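Local coordinates for MUTM (fpg) protein (Thermus thermophilus, PDB 1EE8) that belongs to the MutM (Fpg) family, joining an N-terminal beta-rich domain to a helical H2TH domain and a C-terminal zinc finger, at residues A[11-16]-A[54-59]; A[2-7]-A[196-201]. All blocks are in the same frame, centred on the assembly; numbering follows the deposited sequence.

Contact 1. Residues A[11-16]-A[54-59]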
loop_
_atom_site.group_PDB
_atom_site.type_symbol
_atom_site.label_atom_id
_atom_site.label_comp_id
_atom_site.label_asym_id
_atom_site.label_seq_id
_atom_site.Cartn_x
_atom_site.Cartn_y
_atom_site.Cartn_z
ATOM N N ARG A 11 -0.222 26.282 1.407
ATOM C CA ARG A 11 0.565 27.304 0.722
ATOM C C ARG A 11 2.034 27.304 1.123
ATOM O O ARG A 11 2.904 27.502 0.279
ATOM C CB ARG A 11 -0.051 28.685 0.961
ATOM C CG ARG A 11 -1.468 28.787 0.407
ATOM C CD ARG A 11 -2.105 30.145 0.632
ATOM N NE ARG A 11 -3.436 30.176 0.029
ATOM C CZ ARG A 11 -4.134 31.284 -0.199
ATOM N NH1 ARG A 11 -3.635 32.466 0.127
ATOM N NH2 ARG A 11 -5.330 31.202 -0.760
ATOM N N ARG A 12 2.325 27.068 2.397
ATOM C CA ARG A 12 3.713 27.053 2.843
ATOM C C ARG A 12 4.477 25.832 2.341
ATOM O O ARG A 12 5.643 25.930 1.971
ATOM C CB ARG A 12 3.792 27.095 4.369
ATOM C CG ARG A 12 3.274 28.381 4.977
ATOM C CD ARG A 12 4.086 29.581 4.513
ATOM N NE ARG A 12 3.661 30.802 5.188
ATOM C CZ ARG A 12 4.299 31.965 5.106
ATOM N NH1 ARG A 12 5.399 32.068 4.371
ATOM N NH2 ARG A 12 3.841 33.023 5.767
ATOM N N LEU A 13 3.816 24.683 2.323
ATOM C CA LEU A 13 4.468 23.460 1.881
ATOM C C LEU A 13 4.638 23.303 0.373
ATOM O O LEU A 13 5.640 22.755 -0.071
ATOM C CB LEU A 13 3.722 22.230 2.420
ATOM C CG LEU A 13 3.693 21.973 3.927
ATOM C CD1 LEU A 13 2.949 20.668 4.194
ATOM C CD2 LEU A 13 5.105 21.903 4.483
ATOM N N ARG A 14 3.678 23.776 -0.417
ATOM C CA ARG A 14 3.772 23.598 -1.864
ATOM C C ARG A 14 5.099 23.984 -2.506
ATOM O O ARG A 14 5.644 23.216 -3.296
ATOM C CB ARG A 14 2.611 24.295 -2.581
ATOM C CG ARG A 14 1.278 23.584 -2.381
ATOM C CD ARG A 14 0.354 23.760 -3.579
ATOM N NE ARG A 14 0.149 25.164 -3.898
ATOM C CZ ARG A 14 -0.410 25.608 -5.019
ATOM N NH1 ARG A 14 -0.826 24.755 -5.952
ATOM N NH2 ARG A 14 -0.555 26.910 -5.199
ATOM N N PRO A 15 5.646 25.164 -2.174
ATOM C CA PRO A 15 6.926 25.576 -2.767
ATOM C C PRO A 15 8.081 24.689 -2.300
ATOM O O PRO A 15 9.160 24.692 -2.896
ATOM C CB PRO A 15 7.108 27.009 -2.264
ATOM C CG PRO A 15 5.723 27.448 -1.868
ATOM C CD PRO A 15 5.123 26.208 -1.279
ATOM N N LEU A 16 7.847 23.936 -1.230
ATOM C CA LEU A 16 8.876 23.073 -0.665
ATOM C C LEU A 16 8.806 21.603 -1.063
ATOM O O LEU A 16 9.810 20.900 -0.994
ATOM C CB LEU A 16 8.837 23.154 0.868
ATOM C CG LEU A 16 8.973 24.526 1.529
ATOM C CD1 LEU A 16 8.778 24.390 3.042
ATOM C CD2 LEU A 16 10.342 25.114 1.203
ATOM N N LEU A 54 -5.823 17.897 4.286
ATOM C CA LEU A 54 -4.692 18.229 3.444
ATOM C C LEU A 54 -4.512 16.974 2.590
ATOM O O LEU A 54 -4.507 15.861 3.117
ATOM C CB LEU A 54 -3.470 18.470 4.322
ATOM C CG LEU A 54 -2.342 19.358 3.811
ATOM C CD1 LEU A 54 -2.888 20.716 3.391
ATOM C CD2 LEU A 54 -1.301 19.504 4.917
ATOM N N LEU A 55 -4.400 17.141 1.279
ATOM C CA LEU A 55 -4.229 15.992 0.399
ATOM C C LEU A 55 -2.995 16.128 -0.485
ATOM O O LEU A 55 -2.872 17.086 -1.248
ATOM C CB LEU A 55 -5.458 15.795 -0.497
ATOM C CG LEU A 55 -6.835 15.505 0.109
ATOM C CD1 LEU A 55 -7.454 16.784 0.665
ATOM C CD2 LEU A 55 -7.736 14.920 -0.974
ATOM N N PHE A 56 -2.078 15.173 -0.364
ATOM C CA PHE A 56 -0.882 15.161 -1.189
ATOM C C PHE A 56 -1.210 14.284 -2.395
ATOM O O PHE A 56 -1.493 13.090 -2.240
ATOM C CB PHE A 56 0.299 14.559 -0.421
ATOM C CG PHE A 56 0.796 15.419 0.704
ATOM C CD1 PHE A 56 1.838 16.320 0.503
ATOM C CD2 PHE A 56 0.210 15.345 1.966
ATOM C CE1 PHE A 56 2.288 17.137 1.543
ATOM C CE2 PHE A 56 0.652 16.155 3.008
ATOM C CZ PHE A 56 1.694 17.053 2.794
ATOM N N ALA A 57 -1.213 14.878 -3.584
ATOM C CA ALA A 57 -1.487 14.124 -4.807
ATOM C C ALA A 57 -0.158 13.523 -5.253
ATOM O O ALA A 57 0.817 14.242 -5.487
ATOM C CB ALA A 57 -2.050 15.040 -5.889
ATOM N N LEU A 58 -0.128 12.201 -5.369
ATOM C CA LEU A 58 1.085 11.493 -5.742
ATOM C C LEU A 58 0.988 10.814 -7.101
ATOM O O LEU A 58 -0.040 10.240 -7.459
ATOM C CB LEU A 58 1.404 10.459 -4.665
ATOM C CG LEU A 58 1.407 11.080 -3.264
ATOM C CD1 LEU A 58 1.456 9.991 -2.211
ATOM C CD2 LEU A 58 2.595 12.032 -3.136
ATOM N N GLU A 59 2.078 10.878 -7.850
ATOM C CA GLU A 59 2.139 10.278 -9.172
ATOM C C GLU A 59 1.720 8.810 -9.109
ATOM O O GLU A 59 2.165 8.067 -8.238
ATOM C CB GLU A 59 3.561 10.406 -9.701
ATOM C CG GLU A 59 3.735 10.055 -11.161
ATOM C CD GLU A 59 5.106 10.458 -11.666
ATOM O OE1 GLU A 59 6.113 10.012 -11.074
ATOM O OE2 GLU A 59 5.174 11.224 -12.650
#

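Contact 2. Residues A[2-7]-A[196-201]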
loop_
_atom_site.group_PDB
_atom_site.type_symbol
_atom_site.label_atom_id
_atom_site.label_comp_id
_atom_site.label_asym_id
_atom_site.label_seq_id
_atom_site.Cartn_x
_atom_site.Cartn_y
_atom_site.Cartn_z
ATOM N N GLU A 2 -8.224 25.010 11.599
ATOM C CA GLU A 2 -9.397 25.095 10.739
ATOM C C GLU A 2 -8.951 25.497 9.332
ATOM O O GLU A 2 -7.755 25.601 9.068
ATOM C CB GLU A 2 -10.389 26.103 11.331
ATOM C CG GLU A 2 -10.991 25.618 12.658
ATOM C CD GLU A 2 -11.796 26.681 13.385
ATOM O OE1 GLU A 2 -12.645 27.344 12.747
ATOM O OE2 GLU A 2 -11.588 26.846 14.604
ATOM N N LEU A 3 -9.902 25.733 8.438
ATOM C CA LEU A 3 -9.586 26.095 7.056
ATOM C C LEU A 3 -8.401 27.056 6.909
ATOM O O LEU A 3 -7.492 26.811 6.117
ATOM C CB LEU A 3 -10.828 26.683 6.365
ATOM C CG LEU A 3 -10.707 27.020 4.866
ATOM C CD1 LEU A 3 -12.086 27.088 4.246
ATOM C CD2 LEU A 3 -9.963 28.347 4.672
ATOM N N PRO A 4 -8.386 28.157 7.677
ATOM C CA PRO A 4 -7.263 29.095 7.548
ATOM C C PRO A 4 -5.879 28.517 7.869
ATOM O O PRO A 4 -4.915 28.791 7.160
ATOM C CB PRO A 4 -7.658 30.237 8.488
ATOM C CG PRO A 4 -9.174 30.205 8.441
ATOM C CD PRO A 4 -9.451 28.719 8.528
ATOM N N GLU A 5 -5.778 27.730 8.936
ATOM C CA GLU A 5 -4.499 27.128 9.307
ATOM C C GLU A 5 -4.066 26.062 8.296
ATOM O O GLU A 5 -2.891 25.980 7.930
ATOM C CB GLU A 5 -4.579 26.485 10.701
ATOM C CG GLU A 5 -4.788 27.478 11.844
ATOM C CD GLU A 5 -6.131 28.190 11.767
ATOM O OE1 GLU A 5 -6.171 29.413 12.027
ATOM O OE2 GLU A 5 -7.146 27.524 11.462
ATOM N N VAL A 6 -5.016 25.245 7.853
ATOM C CA VAL A 6 -4.711 24.186 6.902
ATOM C C VAL A 6 -4.304 24.779 5.560
ATOM O O VAL A 6 -3.366 24.300 4.923
ATOM C CB VAL A 6 -5.918 23.243 6.726
ATOM C CG1 VAL A 6 -5.577 22.124 5.749
ATOM C CG2 VAL A 6 -6.308 22.661 8.085
ATOM N N GLU A 7 -4.995 25.837 5.142
ATOM C CA GLU A 7 -4.679 26.492 3.878
ATOM C C GLU A 7 -3.286 27.098 3.963
ATOM O O GLU A 7 -2.506 27.023 3.014
ATOM C CB GLU A 7 -5.708 27.581 3.572
ATOM C CG GLU A 7 -5.512 28.295 2.232
ATOM C CD GLU A 7 -5.511 27.350 1.029
ATOM O OE1 GLU A 7 -6.364 26.441 0.967
ATOM O OE2 GLU A 7 -4.658 27.529 0.134
ATOM N N GLU A 196 -15.363 36.798 4.788
ATOM C CA GLU A 196 -14.345 37.812 5.083
ATOM C C GLU A 196 -13.371 37.351 6.160
ATOM O O GLU A 196 -12.163 37.540 6.040
ATOM C CB GLU A 196 -14.988 39.107 5.569
ATOM C CG GLU A 196 -15.893 39.803 4.587
ATOM C CD GLU A 196 -16.468 41.077 5.174
ATOM O OE1 GLU A 196 -15.675 41.980 5.523
ATOM O OE2 GLU A 196 -17.708 41.173 5.297
ATOM N N VAL A 197 -13.904 36.768 7.228
ATOM C CA VAL A 197 -13.056 36.301 8.318
ATOM C C VAL A 197 -12.101 35.217 7.840
ATOM O O VAL A 197 -10.918 35.229 8.169
ATOM C CB VAL A 197 -13.900 35.763 9.501
ATOM C CG1 VAL A 197 -12.995 35.172 10.569
ATOM C CG2 VAL A 197 -14.719 36.890 10.100
ATOM N N LEU A 198 -12.609 34.282 7.048
ATOM C CA LEU A 198 -11.767 33.205 6.550
ATOM C C LEU A 198 -10.705 33.772 5.623
ATOM O O LEU A 198 -9.524 33.446 5.747
ATOM C CB LEU A 198 -12.616 32.159 5.820
ATOM C CG LEU A 198 -13.584 31.338 6.684
ATOM C CD1 LEU A 198 -14.386 30.382 5.790
ATOM C CD2 LEU A 198 -12.803 30.543 7.737
ATOM N N ALA A 199 -11.129 34.637 4.705
ATOM C CA ALA A 199 -10.207 35.255 3.759
ATOM C C ALA A 199 -9.139 36.029 4.526
ATOM O O ALA A 199 -7.960 35.968 4.193
ATOM C CB ALA A 199 -10.969 36.194 2.801
ATOM N N GLU A 200 -9.559 36.752 5.562
ATOM C CA GLU A 200 -8.622 37.515 6.376
ATOM C C GLU A 200 -7.680 36.586 7.150
ATOM O O GLU A 200 -6.469 36.814 7.197
ATOM C CB GLU A 200 -9.383 38.421 7.354
ATOM C CG GLU A 200 -9.990 39.661 6.700
ATOM C CD GLU A 200 -10.859 40.471 7.649
ATOM O OE1 GLU A 200 -10.525 40.547 8.853
ATOM O OE2 GLU A 200 -11.870 41.047 7.183
ATOM N N ALA A 201 -8.240 35.535 7.744
ATOM C CA ALA A 201 -7.444 34.581 8.513
ATOM C C ALA A 201 -6.373 33.958 7.624
ATOM O O ALA A 201 -5.245 33.732 8.061
ATOM C CB ALA A 201 -8.342 33.499 9.090
#

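Contact 1. Residues A[11-16]-A[54-59]
Helix 3-17 packs over one face of the beta-sheet in the N-terminal Fpg domain, and in this contact Leu13 meets Leu54 and Phe56 of strand 53-58. One methyl makes both approaches: Leu13 CD1 lies 4.1 Å from Phe56 CZ and 4.5 Å from Leu54 CD2. Relative to the ring, CD1 sits near the plane and at the edge, so the far rim of the phenylalanine, not a face, receives it, and the two side chains cross at about a right angle. Phe56 reaches this place by its length, since its bond out of the main chain does not aim at the helix; with CG anti to the carbonyl carbon (chi1 -69°), the ring extends until CZ, at its edge, meets Leu13 CD1. Leu54, two residues earlier and on the same side of the strand, puts CD2 4.4 Å from Phe56 CZ, making a small apolar group of three. All three residues are buried, and no hydrogen bond spans the segments, which is consistent with plain helix-on-sheet packing. Val47 and Leu64, from the strands flanking 53-58, also touch the ring of Phe56, while Arg14 reaches strand 42-50 through a salt bridge with Glu46. Just beyond Leu13 the helix kinks at Pro15, which has no N-H to give; the tighter turn there is closed by Leu16 N bonding to Leu13 O at 2.8 Å.

Contact 2. Residues A[2-7]-A[196-201]
Leu198 holds its CG anti to the carbonyl carbon (chi1 -68°), and Leu3 turns its CG anti to the backbone N (chi1 -175°), which sends both branches into the seam between helix 3-17 of the N-terminal domain and helix 184-203 of the H2TH domain. This is interdomain helix-helix packing: the short axes approach to 9.2 Å and run nearly in the same direction, with a signed crossing angle of -30°. Pro4 is central, meeting both Leu198 and Ala201. Its ring sets CB 3.4 Å from Ala201 CB and CG 3.5 Å from the same methyl, both tighter than usual van der Waals contact. Pro4 CA and Ala201 CA are 5.6 Å apart, consistent with a small residue at this point. Pro4 CG is shared: it also meets Leu198 CD2 at 3.7 Å, whereas Pro4 CD touches that methyl alone, at 3.9 Å. Leu198 CD1 meets Leu3 CD1 more loosely at 4.3 Å. Tyr163 of helix 161-170 touches both Pro4 and Ala201, adding a third element to the buried seam. Proline suits the first helical turn, where a backbone N-H has no acceptor a turn earlier. Glu2, at the N-cap, directs its carboxylate to Ile162 N and Tyr163 N, while Glu2 N donates to the anti side of Glu5 OE2 at 2.7 Å, slightly out of the carboxylate plane.

In the fold
Both contacts draw on helix 3-17, one on each half of it, and their centres lie 18 Å apart. Contact 2 faces the H2TH domain and contact 1 faces the sheet; the centre of contact 2 lies about 7 Å, and that of contact 1 about 17 Å, from the centre of the chain. The helix therefore links the interdomain seam to the sheet of its own domain. Two ties join their segments: Leu54 CD1 packs 3.8 Å from Val6 CG1, and within the helix Glu7 OE2 forms a salt bridge with Arg11 NE. The zinc ion is bound by Cys238, Cys241, Cys258 and Cys261, so neither contact supplies a ligand to it.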